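Local atomic coordinates of beta-galactosidase (Bacillus circulans subsp. alkalophilus, PDB entry 3TTY), a protein that catalyses the hydrolysis of beta-galactosides, releasing terminal galactose, as a zinc-binding glycoside hydrolase built on a TIM barrel. Residues Gly12-Pro17 with Met343-Arg348; Thr41-Ser46 with Ala79-Ala84; Lys162-Trp167 with Arg222-Asp227; Glu259-Lys264 with Tyr403-Arg408. All blocks are in the same frame, centred on the assembly; numbering follows the deposited sequence.

Contact 1: Gly12-Pro17 with Met343-Arg348; sequences GGDYNP and MFFQLR. With GLA (alpha-D-galactopyranose), chain H.
Phe345 meets Asp14 where strands 10-14 and 339-344, the first and last of the eight, pair and close the TIM barrel. One face of the Phe345 ring carries the bound galactose, whose C4 stands 3.8 Å above the ring plane; a flat aromatic suits the C-H groups of a pyranose. Gln346 CB covers the opposite face, the chain having turned through the cis peptide between Phe345 and Gln346. With CG anti to the backbone N (chi1 -175°), the ring edge reaches Asp14, whose OD2 lies in the ring plane 3.5 Å from Phe345 CD1, where a carboxylate suits the weakly positive ring hydrogens.

Parallel strand pairing holds this first shell. Phe344 N donates to Gly12 O (2.7 Å), Asp14 N to Phe344 O, and past the strands Leu347 N to Asp14 O. Gly13 has to be glycine, since a CB would fall 2.0 Å from Phe344 O and jam against Gly12 O as well. Leu347 lays its CD2 methyl against this bare backbone, 3.7 Å from Gly12 C. Beyond, two amide planes stand 79° apart as Asn16 ND2 donates to Gln346 OE1 (2.9 Å), and a water that accepts from Arg348 N may donate to that same oxygen.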
# COMPACT_ATOMS: atom_id res chain seq x y z
N GLY A 12 -28.76 -26.88 9.58
CA GLY A 12 -28.73 -26.94 8.13
C GLY A 12 -27.99 -25.73 7.59
O GLY A 12 -26.99 -25.31 8.18
N GLY A 13 -28.46 -25.15 6.49
CA GLY A 13 -27.85 -23.94 5.96
C GLY A 13 -28.01 -23.74 4.47
O GLY A 13 -28.89 -24.33 3.84
N ASP A 14 -27.15 -22.90 3.91
CA ASP A 14 -27.19 -22.60 2.48
C ASP A 14 -27.05 -23.88 1.66
O ASP A 14 -26.15 -24.69 1.90
CB ASP A 14 -26.10 -21.59 2.10
CG ASP A 14 -26.51 -20.14 2.34
OD1 ASP A 14 -27.05 -19.82 3.42
OD2 ASP A 14 -26.28 -19.29 1.43
N TYR A 15 -27.94 -24.05 0.70
CA TYR A 15 -28.00 -25.26 -0.12
C TYR A 15 -28.32 -24.82 -1.54
O TYR A 15 -29.23 -24.02 -1.74
CB TYR A 15 -29.07 -26.22 0.43
CG TYR A 15 -29.30 -27.51 -0.35
CD1 TYR A 15 -28.23 -28.32 -0.74
CD2 TYR A 15 -30.58 -27.94 -0.65
CE1 TYR A 15 -28.44 -29.51 -1.44
CE2 TYR A 15 -30.81 -29.13 -1.36
CZ TYR A 15 -29.73 -29.91 -1.74
OH TYR A 15 -29.94 -31.07 -2.45
N ASN A 16 -27.56 -25.33 -2.51
CA ASN A 16 -27.62 -24.83 -3.88
C ASN A 16 -27.64 -25.94 -4.93
O ASN A 16 -26.74 -26.05 -5.76
CB ASN A 16 -26.44 -23.90 -4.12
CG ASN A 16 -26.43 -22.73 -3.16
OD1 ASN A 16 -27.28 -21.86 -3.25
ND2 ASN A 16 -25.50 -22.73 -2.22
N PRO A 17 -28.69 -26.77 -4.90
CA PRO A 17 -28.81 -27.92 -5.79
C PRO A 17 -28.90 -27.48 -7.24
O PRO A 17 -28.61 -28.30 -8.11
CB PRO A 17 -30.11 -28.57 -5.34
CG PRO A 17 -30.90 -27.45 -4.70
CD PRO A 17 -29.86 -26.62 -4.01
N MET A 343 -26.72 -22.80 11.62
CA MET A 343 -26.78 -23.07 10.20
C MET A 343 -25.46 -22.70 9.53
O MET A 343 -24.71 -21.85 10.02
CB MET A 343 -27.97 -22.34 9.59
CG MET A 343 -29.27 -22.80 10.21
SD MET A 343 -30.68 -21.71 10.02
CE MET A 343 -30.86 -21.59 8.23
N PHE A 344 -25.17 -23.37 8.42
CA PHE A 344 -23.87 -23.29 7.76
C PHE A 344 -23.95 -22.59 6.41
O PHE A 344 -25.00 -22.62 5.75
CB PHE A 344 -23.33 -24.71 7.44
CG PHE A 344 -23.05 -25.56 8.66
CD1 PHE A 344 -21.96 -25.27 9.48
CD2 PHE A 344 -23.84 -26.66 8.94
CE1 PHE A 344 -21.69 -26.05 10.60
CE2 PHE A 344 -23.58 -27.46 10.06
CZ PHE A 344 -22.50 -27.15 10.89
N PHE A 345 -22.83 -22.01 6.00
CA PHE A 345 -22.52 -21.99 4.57
C PHE A 345 -21.40 -23.01 4.37
O PHE A 345 -20.39 -22.95 5.07
CB PHE A 345 -22.06 -20.62 4.09
CG PHE A 345 -21.86 -20.55 2.59
CD1 PHE A 345 -22.90 -20.16 1.75
CD2 PHE A 345 -20.65 -20.92 2.03
CE1 PHE A 345 -22.73 -20.12 0.37
CE2 PHE A 345 -20.47 -20.88 0.64
CZ PHE A 345 -21.51 -20.48 -0.19
N GLN A 346 -21.57 -23.99 3.47
CA GLN A 346 -22.84 -24.35 2.86
C GLN A 346 -22.97 -25.88 2.98
O GLN A 346 -22.06 -26.53 3.48
CB GLN A 346 -22.91 -23.91 1.39
CG GLN A 346 -21.73 -24.38 0.52
CD GLN A 346 -21.91 -24.00 -0.95
OE1 GLN A 346 -23.01 -24.10 -1.49
NE2 GLN A 346 -20.82 -23.57 -1.60
N LEU A 347 -24.08 -26.44 2.51
CA LEU A 347 -24.32 -27.87 2.69
C LEU A 347 -23.50 -28.78 1.74
O LEU A 347 -23.15 -29.90 2.10
CB LEU A 347 -25.82 -28.18 2.63
CG LEU A 347 -26.65 -27.47 3.70
CD1 LEU A 347 -28.04 -28.06 3.81
CD2 LEU A 347 -25.93 -27.55 5.05
N ARG A 348 -23.19 -28.29 0.55
CA ARG A 348 -22.32 -29.03 -0.36
C ARG A 348 -21.45 -28.09 -1.19
O ARG A 348 -21.95 -27.13 -1.77
CB ARG A 348 -23.12 -29.96 -1.28
CG ARG A 348 -22.51 -30.14 -2.66
CD ARG A 348 -22.33 -31.58 -3.14
NE ARG A 348 -23.39 -32.55 -2.79
CZ ARG A 348 -23.23 -33.87 -2.95
NH1 ARG A 348 -22.10 -34.35 -3.45
NH2 ARG A 348 -24.20 -34.72 -2.62
C1 GLA H . -21.06 -14.76 3.53
C2 GLA H . -22.13 -14.98 2.44
C3 GLA H . -22.20 -16.44 1.94
C4 GLA H . -20.77 -16.88 1.63
C5 GLA H . -19.89 -16.65 2.86
C6 GLA H . -18.48 -17.18 2.55
O1 GLA H . -21.34 -15.34 4.82
O2 GLA H . -23.41 -14.60 2.93
O3 GLA H . -22.99 -16.56 0.75
O4 GLA H . -20.32 -16.06 0.56
O5 GLA H . -19.79 -15.25 3.11
O6 GLA H . -17.74 -17.34 3.76
O HOH W 1 -24.77 -26.07 -0.91

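Contact 2: Thr41-Ser46 with Ala79-Ala84; sequences TVNVFS and ATSTGA
Ala79 N donates to Val42 O (3.0 Å, 163° at the hydrogen) where strands 39-42 and 75-79 end side by side, after which Asn43 and Ser81 both take left-handed backbone angles (phi 64° and 73°) and the chains run on as loops. Asn43 suits such a turn, because asparagine tolerates positive phi better than most residues. Its CG lies anti to the backbone N, which carries ND2 across to donate to Ala79 O (3.0 Å). Ser81 OG works in both directions, giving its proton to Asn43 O (2.7 Å) from above the carbonyl plane and accepting from Ser46 N (2.9 Å), so one small hydroxyl grips two backbone groups of the other loop. A leucine in place of Asn43 would probably leave Ala79 O without its ND2 donor and strain the left-handed turn. Ala79 is small enough for its CB to sit 3.5 Å from Val44 CA, and a water joins Val44 O to Gly83 N. Farther on, the edge of the Phe45 ring meets Ala84 CB, 3.9 Å from CD1, while Val44 CG1 lies over one ring face. Trp187 of a second subunit packs on both Phe45 and Ala84. Loops after the C-terminal ends of barrel strands form the active site of TIM-barrel enzymes, and here Phe45 lines the galactose pocket.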
# COMPACT_ATOMS: atom_id res chain seq x y z
N THR A 41 -31.50 -23.37 3.32
CA THR A 41 -31.63 -21.99 2.88
C THR A 41 -31.38 -21.99 1.38
O THR A 41 -30.25 -22.12 0.93
CB THR A 41 -30.59 -21.07 3.56
OG1 THR A 41 -30.78 -21.08 4.98
CG2 THR A 41 -30.67 -19.64 3.03
N VAL A 42 -32.44 -21.87 0.60
CA VAL A 42 -32.33 -22.09 -0.84
C VAL A 42 -32.66 -20.83 -1.63
O VAL A 42 -33.21 -19.87 -1.10
CB VAL A 42 -33.27 -23.21 -1.29
CG1 VAL A 42 -33.02 -24.47 -0.45
CG2 VAL A 42 -34.71 -22.76 -1.16
N ASN A 43 -32.28 -20.84 -2.91
CA ASN A 43 -32.57 -19.75 -3.84
C ASN A 43 -31.91 -18.41 -3.49
O ASN A 43 -32.47 -17.34 -3.80
CB ASN A 43 -34.08 -19.54 -3.95
CG ASN A 43 -34.46 -18.72 -5.17
OD1 ASN A 43 -34.02 -19.00 -6.30
ND2 ASN A 43 -35.28 -17.69 -4.94
N VAL A 44 -30.75 -18.44 -2.85
CA VAL A 44 -30.07 -17.18 -2.50
C VAL A 44 -29.51 -16.49 -3.74
O VAL A 44 -29.52 -15.26 -3.83
CB VAL A 44 -28.94 -17.38 -1.48
CG1 VAL A 44 -28.31 -16.04 -1.11
CG2 VAL A 44 -29.44 -18.08 -0.24
N PHE A 45 -29.05 -17.28 -4.71
CA PHE A 45 -28.30 -16.71 -5.83
C PHE A 45 -28.76 -17.23 -7.18
O PHE A 45 -27.95 -17.73 -7.96
CB PHE A 45 -26.80 -16.95 -5.64
CG PHE A 45 -26.16 -16.09 -4.57
CD1 PHE A 45 -26.15 -14.71 -4.69
CD2 PHE A 45 -25.57 -16.66 -3.46
CE1 PHE A 45 -25.55 -13.90 -3.72
CE2 PHE A 45 -24.98 -15.87 -2.47
CZ PHE A 45 -24.97 -14.48 -2.61
N SER A 46 -30.04 -17.07 -7.48
CA SER A 46 -30.58 -17.64 -8.70
C SER A 46 -31.50 -16.68 -9.42
O SER A 46 -32.42 -17.10 -10.13
CB SER A 46 -31.30 -18.96 -8.40
OG SER A 46 -30.39 -20.04 -8.47
N ALA A 79 -34.88 -17.73 0.23
CA ALA A 79 -34.30 -16.43 -0.10
C ALA A 79 -35.00 -15.81 -1.32
O ALA A 79 -35.53 -16.52 -2.18
CB ALA A 79 -32.79 -16.56 -0.33
N THR A 80 -35.00 -14.49 -1.40
CA THR A 80 -35.59 -13.78 -2.52
C THR A 80 -34.68 -13.71 -3.75
O THR A 80 -35.13 -13.30 -4.83
CB THR A 80 -35.95 -12.34 -2.13
OG1 THR A 80 -34.76 -11.68 -1.69
CG2 THR A 80 -36.97 -12.34 -1.02
N SER A 81 -33.41 -14.09 -3.59
CA SER A 81 -32.46 -14.13 -4.71
C SER A 81 -32.01 -12.75 -5.19
O SER A 81 -31.42 -12.63 -6.25
CB SER A 81 -33.05 -14.88 -5.91
OG SER A 81 -32.37 -16.10 -6.14
N THR A 82 -32.29 -11.72 -4.41
CA THR A 82 -31.95 -10.36 -4.83
C THR A 82 -30.53 -9.89 -4.50
O THR A 82 -30.18 -8.75 -4.78
CB THR A 82 -32.97 -9.34 -4.29
OG1 THR A 82 -32.98 -9.38 -2.86
CG2 THR A 82 -34.38 -9.65 -4.83
N GLY A 83 -29.70 -10.75 -3.92
CA GLY A 83 -28.35 -10.37 -3.53
C GLY A 83 -27.37 -10.26 -4.69
O GLY A 83 -26.26 -9.77 -4.53
N ALA A 84 -27.75 -10.75 -5.87
CA ALA A 84 -26.91 -10.61 -7.05
C ALA A 84 -27.82 -10.55 -8.27
O ALA A 84 -28.57 -11.49 -8.53
CB ALA A 84 -25.94 -11.78 -7.18
O HOH W 2 -30.61 -13.32 -2.37

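Contact 3: Lys162-Trp167 with Arg222-Asp227; sequences KQFRVW and RRFQSD
Phe164, Trp167 and Phe224 form an aromatic cluster where helices 158-172 and 215-243 cross, their local axes 10.4 Å apart and inclined at 104°. Phe224, its CG anti to the backbone N (chi1 164°), wedges its ring against the backbone of the other helix: Phe224 CZ lies 3.2 Å from Phe164 N, Phe164 CA sits over one ring face in a CH-pi contact, and Gln163 CG lies at the edge in the ring plane. Phe164 CD1 packs on Phe224 CD2 at 3.6 Å. Trp167 turns a face to the root of the same side chain, with Phe224 CB 4.1 Å from the centroid of the five-membered ring. Arg223 contributes CB, 3.7 Å from Trp167 CZ2, before its guanidinium leads away to the carboxylate of Glu406 and the backbone O of Glu493. The zinc ion, bound by Cys160 of helix 158-172, lies about 7 Å from the Phe224 side chain. Trp167 NE1 donates nearly straight to Asp227 OD2 (3.0 Å), in the indole plane, on the anti side of OD2 but 31° out of the carboxylate plane. As OD1 also bridges to Lys264, Asp227 is likely to stay ionised, its charge shared between an indole N-H and an ammonium.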
# COMPACT_ATOMS: atom_id res chain seq x y z
N LYS A 162 -28.12 12.51 -6.14
CA LYS A 162 -29.37 13.26 -6.14
C LYS A 162 -30.25 12.91 -4.95
O LYS A 162 -30.90 13.77 -4.35
CB LYS A 162 -30.16 13.00 -7.42
CG LYS A 162 -29.50 13.46 -8.70
CD LYS A 162 -30.40 13.08 -9.84
CE LYS A 162 -29.75 13.20 -11.19
NZ LYS A 162 -30.65 12.52 -12.18
N GLN A 163 -30.29 11.63 -4.61
CA GLN A 163 -31.16 11.20 -3.53
C GLN A 163 -30.56 11.63 -2.19
O GLN A 163 -31.29 11.95 -1.25
CB GLN A 163 -31.44 9.70 -3.63
CG GLN A 163 -32.47 9.19 -2.65
CD GLN A 163 -33.82 9.93 -2.73
OE1 GLN A 163 -34.24 10.41 -3.80
NE2 GLN A 163 -34.49 10.01 -1.59
N PHE A 164 -29.23 11.68 -2.11
CA PHE A 164 -28.56 12.27 -0.95
C PHE A 164 -29.11 13.67 -0.63
O PHE A 164 -29.34 14.02 0.53
CB PHE A 164 -27.05 12.36 -1.20
CG PHE A 164 -26.24 12.80 0.00
CD1 PHE A 164 -26.55 12.34 1.28
CD2 PHE A 164 -25.15 13.65 -0.15
CE1 PHE A 164 -25.79 12.73 2.39
CE2 PHE A 164 -24.39 14.03 0.94
CZ PHE A 164 -24.71 13.58 2.22
N ARG A 165 -29.32 14.47 -1.67
CA ARG A 165 -29.80 15.84 -1.50
C ARG A 165 -31.21 15.85 -0.95
O ARG A 165 -31.54 16.69 -0.11
CB ARG A 165 -29.70 16.63 -2.81
CG ARG A 165 -28.28 16.69 -3.33
CD ARG A 165 -28.18 17.37 -4.69
NE ARG A 165 -26.80 17.39 -5.16
CZ ARG A 165 -26.41 16.91 -6.34
NH1 ARG A 165 -27.30 16.38 -7.16
NH2 ARG A 165 -25.13 16.98 -6.69
N VAL A 166 -32.05 14.93 -1.44
CA VAL A 166 -33.43 14.83 -0.97
C VAL A 166 -33.40 14.45 0.50
O VAL A 166 -34.13 15.01 1.31
CB VAL A 166 -34.22 13.77 -1.78
CG1 VAL A 166 -35.62 13.55 -1.20
CG2 VAL A 166 -34.30 14.17 -3.28
N TRP A 167 -32.53 13.51 0.84
CA TRP A 167 -32.40 13.03 2.21
C TRP A 167 -31.93 14.13 3.17
O TRP A 167 -32.25 14.13 4.35
CB TRP A 167 -31.44 11.84 2.22
CG TRP A 167 -31.22 11.17 3.55
CD1 TRP A 167 -31.86 10.07 4.03
CD2 TRP A 167 -30.28 11.55 4.54
NE1 TRP A 167 -31.37 9.74 5.27
CE2 TRP A 167 -30.40 10.64 5.61
CE3 TRP A 167 -29.33 12.57 4.63
CZ2 TRP A 167 -29.61 10.72 6.76
CZ3 TRP A 167 -28.56 12.66 5.78
CH2 TRP A 167 -28.71 11.74 6.82
N ARG A 222 -22.95 8.23 5.13
CA ARG A 222 -23.02 6.88 5.67
C ARG A 222 -24.40 6.58 6.26
O ARG A 222 -24.95 5.50 6.04
CB ARG A 222 -21.88 6.63 6.67
CG ARG A 222 -20.52 6.45 5.98
CD ARG A 222 -19.34 6.86 6.85
NE ARG A 222 -18.06 6.61 6.17
CZ ARG A 222 -17.55 7.38 5.21
NH1 ARG A 222 -18.20 8.47 4.82
NH2 ARG A 222 -16.39 7.07 4.65
N ARG A 223 -24.99 7.55 6.97
CA ARG A 223 -26.37 7.36 7.42
C ARG A 223 -27.27 7.09 6.22
O ARG A 223 -28.08 6.17 6.22
CB ARG A 223 -26.89 8.59 8.17
CG ARG A 223 -26.14 8.95 9.42
CD ARG A 223 -26.66 10.24 10.04
NE ARG A 223 -26.36 10.30 11.47
CZ ARG A 223 -25.81 11.34 12.10
NH1 ARG A 223 -25.50 12.45 11.43
NH2 ARG A 223 -25.58 11.26 13.41
N PHE A 224 -27.10 7.91 5.18
CA PHE A 224 -27.94 7.88 3.99
C PHE A 224 -27.84 6.55 3.24
O PHE A 224 -28.85 5.93 2.89
CB PHE A 224 -27.54 9.06 3.09
CG PHE A 224 -28.03 8.95 1.67
CD1 PHE A 224 -29.39 8.94 1.39
CD2 PHE A 224 -27.13 8.86 0.63
CE1 PHE A 224 -29.84 8.83 0.08
CE2 PHE A 224 -27.57 8.74 -0.68
CZ PHE A 224 -28.93 8.73 -0.96
N GLN A 225 -26.61 6.12 2.98
CA GLN A 225 -26.36 4.83 2.33
C GLN A 225 -26.97 3.68 3.13
O GLN A 225 -27.63 2.81 2.59
CB GLN A 225 -24.85 4.62 2.15
CG GLN A 225 -24.27 5.43 0.97
CD GLN A 225 -24.84 4.97 -0.35
OE1 GLN A 225 -24.56 3.86 -0.80
NE2 GLN A 225 -25.66 5.81 -0.97
N SER A 226 -26.76 3.71 4.44
CA SER A 226 -27.36 2.72 5.31
C SER A 226 -28.89 2.78 5.19
O SER A 226 -29.52 1.75 4.95
CB SER A 226 -26.88 2.91 6.74
OG SER A 226 -27.38 1.90 7.59
N ASP A 227 -29.48 3.97 5.32
CA ASP A 227 -30.93 4.13 5.15
C ASP A 227 -31.43 3.61 3.80
O ASP A 227 -32.48 2.98 3.74
CB ASP A 227 -31.38 5.60 5.31
CG ASP A 227 -31.29 6.10 6.74
OD1 ASP A 227 -30.79 5.36 7.61
OD2 ASP A 227 -31.70 7.26 6.99

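Contact 4: Glu259-Lys264 with Tyr403-Arg408; sequences ELDYFK and YDWENR
Trp405 lies across the inverse gamma turn at Asp261 and the helix start after it, meeting them with almost every atom. At the root, Trp405 CB is 3.8 Å from Asp261 CA. Over CG and the pyrrole ring comes Leu260 O, 3.3 Å from Trp405 CG; it faces the ring, and the N-H of NE1 is given instead to Tyr257 O. On the benzo ring, Trp405 CZ3 meets Phe263 CD2 at 3.4 Å, at the indole edge. At the tip, Trp405 CH2 touches Tyr262 CB (3.5 Å), and the edge of the Tyr262 ring turns toward the indole face in an offset edge-to-face pair, planes 74° apart. The opposite face is covered by Tyr403, its CE2 3.2 Å above the plane. An alanine in place of Trp405 would probably open a gap between Tyr403 and the Leu260-Tyr262 backbone and leave Tyr257 O without its donor. Polar groups rim this aromatic core: Asp404 caps the helix beginning at Trp405 by accepting from Asn407 N, and Asp261, CG anti to its backbone N, turns OD1 to a water that also donates to Asp404 OD2 and accepts from Trp405 N. Asp261 OD2 and Glu406 OE2 stand 4.4 Å apart with another water between them; any repulsion is probably eased by Lys465, which forms a salt bridge to Glu406.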
# COMPACT_ATOMS: atom_id res chain seq x y z
N GLU A 259 -20.17 -0.64 8.14
CA GLU A 259 -20.83 0.25 7.19
C GLU A 259 -22.34 0.48 7.35
O GLU A 259 -22.90 1.39 6.74
CB GLU A 259 -20.50 -0.18 5.75
CG GLU A 259 -19.03 -0.03 5.42
CD GLU A 259 -18.73 -0.35 3.98
OE1 GLU A 259 -19.37 -1.27 3.43
OE2 GLU A 259 -17.85 0.33 3.39
N LEU A 260 -23.00 -0.33 8.16
CA LEU A 260 -24.44 -0.21 8.34
C LEU A 260 -24.81 -0.07 9.82
O LEU A 260 -24.22 -0.71 10.68
CB LEU A 260 -25.13 -1.45 7.75
CG LEU A 260 -25.68 -1.38 6.32
CD1 LEU A 260 -25.12 -0.23 5.50
CD2 LEU A 260 -25.51 -2.72 5.61
N ASP A 261 -25.81 0.76 10.11
CA ASP A 261 -26.29 0.94 11.48
C ASP A 261 -27.29 -0.16 11.81
O ASP A 261 -28.49 0.02 11.63
CB ASP A 261 -26.94 2.31 11.63
CG ASP A 261 -27.36 2.61 13.05
OD1 ASP A 261 -27.30 1.70 13.91
OD2 ASP A 261 -27.76 3.76 13.30
N TYR A 262 -26.81 -1.29 12.30
CA TYR A 262 -27.67 -2.46 12.48
C TYR A 262 -28.78 -2.26 13.51
O TYR A 262 -29.84 -2.88 13.39
CB TYR A 262 -26.84 -3.70 12.81
CG TYR A 262 -26.21 -4.35 11.59
CD1 TYR A 262 -26.82 -4.28 10.35
CD2 TYR A 262 -25.00 -5.04 11.68
CE1 TYR A 262 -26.26 -4.88 9.23
CE2 TYR A 262 -24.44 -5.64 10.57
CZ TYR A 262 -25.07 -5.56 9.35
OH TYR A 262 -24.52 -6.16 8.24
N PHE A 263 -28.55 -1.40 14.50
CA PHE A 263 -29.59 -1.09 15.48
C PHE A 263 -30.83 -0.58 14.79
O PHE A 263 -31.94 -0.99 15.11
CB PHE A 263 -29.09 -0.12 16.55
CG PHE A 263 -28.30 -0.79 17.63
CD1 PHE A 263 -28.89 -1.72 18.46
CD2 PHE A 263 -26.95 -0.54 17.78
CE1 PHE A 263 -28.17 -2.36 19.44
CE2 PHE A 263 -26.22 -1.19 18.75
CZ PHE A 263 -26.82 -2.09 19.58
N LYS A 264 -30.63 0.30 13.82
CA LYS A 264 -31.71 0.84 13.03
C LYS A 264 -32.27 -0.23 12.07
O LYS A 264 -33.47 -0.31 11.83
CB LYS A 264 -31.21 2.07 12.28
CG LYS A 264 -32.19 2.66 11.29
CD LYS A 264 -31.77 4.07 10.91
CE LYS A 264 -32.66 4.66 9.82
NZ LYS A 264 -32.34 6.11 9.60
N TYR A 403 -22.52 0.17 22.50
CA TYR A 403 -21.83 0.25 21.23
C TYR A 403 -22.79 1.01 20.31
O TYR A 403 -24.00 0.83 20.39
CB TYR A 403 -21.55 -1.17 20.68
CG TYR A 403 -21.15 -1.15 19.22
CD1 TYR A 403 -19.88 -0.73 18.83
CD2 TYR A 403 -22.05 -1.52 18.23
CE1 TYR A 403 -19.52 -0.68 17.50
CE2 TYR A 403 -21.69 -1.49 16.89
CZ TYR A 403 -20.42 -1.07 16.54
OH TYR A 403 -20.05 -1.02 15.22
N ASP A 404 -22.25 1.85 19.44
CA ASP A 404 -23.11 2.63 18.55
C ASP A 404 -22.43 2.87 17.22
O ASP A 404 -21.27 3.28 17.20
CB ASP A 404 -23.43 3.99 19.18
CG ASP A 404 -24.40 4.80 18.34
OD1 ASP A 404 -23.96 5.72 17.64
OD2 ASP A 404 -25.61 4.50 18.36
N TRP A 405 -23.14 2.65 16.12
CA TRP A 405 -22.53 2.78 14.79
C TRP A 405 -22.22 4.22 14.40
O TRP A 405 -21.24 4.47 13.68
CB TRP A 405 -23.38 2.10 13.70
CG TRP A 405 -23.02 0.68 13.43
CD1 TRP A 405 -22.14 0.21 12.50
CD2 TRP A 405 -23.54 -0.48 14.11
NE1 TRP A 405 -22.08 -1.17 12.55
CE2 TRP A 405 -22.93 -1.62 13.52
CE3 TRP A 405 -24.47 -0.67 15.14
CZ2 TRP A 405 -23.21 -2.92 13.95
CZ3 TRP A 405 -24.76 -1.97 15.55
CH2 TRP A 405 -24.13 -3.08 14.96
N GLU A 406 -23.06 5.16 14.83
CA GLU A 406 -22.90 6.57 14.44
C GLU A 406 -21.72 7.15 15.19
O GLU A 406 -20.90 7.88 14.63
CB GLU A 406 -24.17 7.38 14.69
CG GLU A 406 -25.34 6.98 13.78
CD GLU A 406 -26.58 7.86 13.94
OE1 GLU A 406 -26.86 8.29 15.08
OE2 GLU A 406 -27.27 8.12 12.93
N ASN A 407 -21.62 6.79 16.46
CA ASN A 407 -20.43 7.12 17.23
C ASN A 407 -19.17 6.55 16.55
O ASN A 407 -18.15 7.24 16.44
CB ASN A 407 -20.56 6.54 18.64
CG ASN A 407 -19.36 6.86 19.51
OD1 ASN A 407 -18.89 7.99 19.54
ND2 ASN A 407 -18.87 5.84 20.24
N ARG A 408 -19.26 5.30 16.10
CA ARG A 408 -18.15 4.66 15.40
C ARG A 408 -17.73 5.43 14.14
O ARG A 408 -16.55 5.72 13.95
CB ARG A 408 -18.51 3.22 15.03
CG ARG A 408 -17.42 2.52 14.23
CD ARG A 408 -17.65 1.01 14.14
NE ARG A 408 -16.55 0.32 13.46
CZ ARG A 408 -16.51 -1.00 13.25
NH1 ARG A 408 -17.52 -1.77 13.66
NH2 ARG A 408 -15.49 -1.55 12.61
O HOH W 3 -25.92 2.40 16.37
O HOH W 4 -27.85 5.95 11.46

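How the contacts relate
From the N terminus, the chain opens contact 1 at strand 10-14 and completes it only at 343-348, the closing seam of the TIM barrel. Within that long loop, contact 2 joins the ends of neighbouring strands 39-42 and 75-79, and contact 3 then ties helices 158-172 and 215-243. Contact 4 opens at 259-264, before contact 1 closes, and ends at 403-408, so the two cross; it binds the barrel to the region of the trimerisation domain. Contacts 1 and 2 touch through Gly13 and Tyr15 with Thr41, across adjacent strands. Contacts 3 and 4 touch through two salt bridges, whereas contacts 1 and 3 remain about 22 Å apart at their nearest atoms.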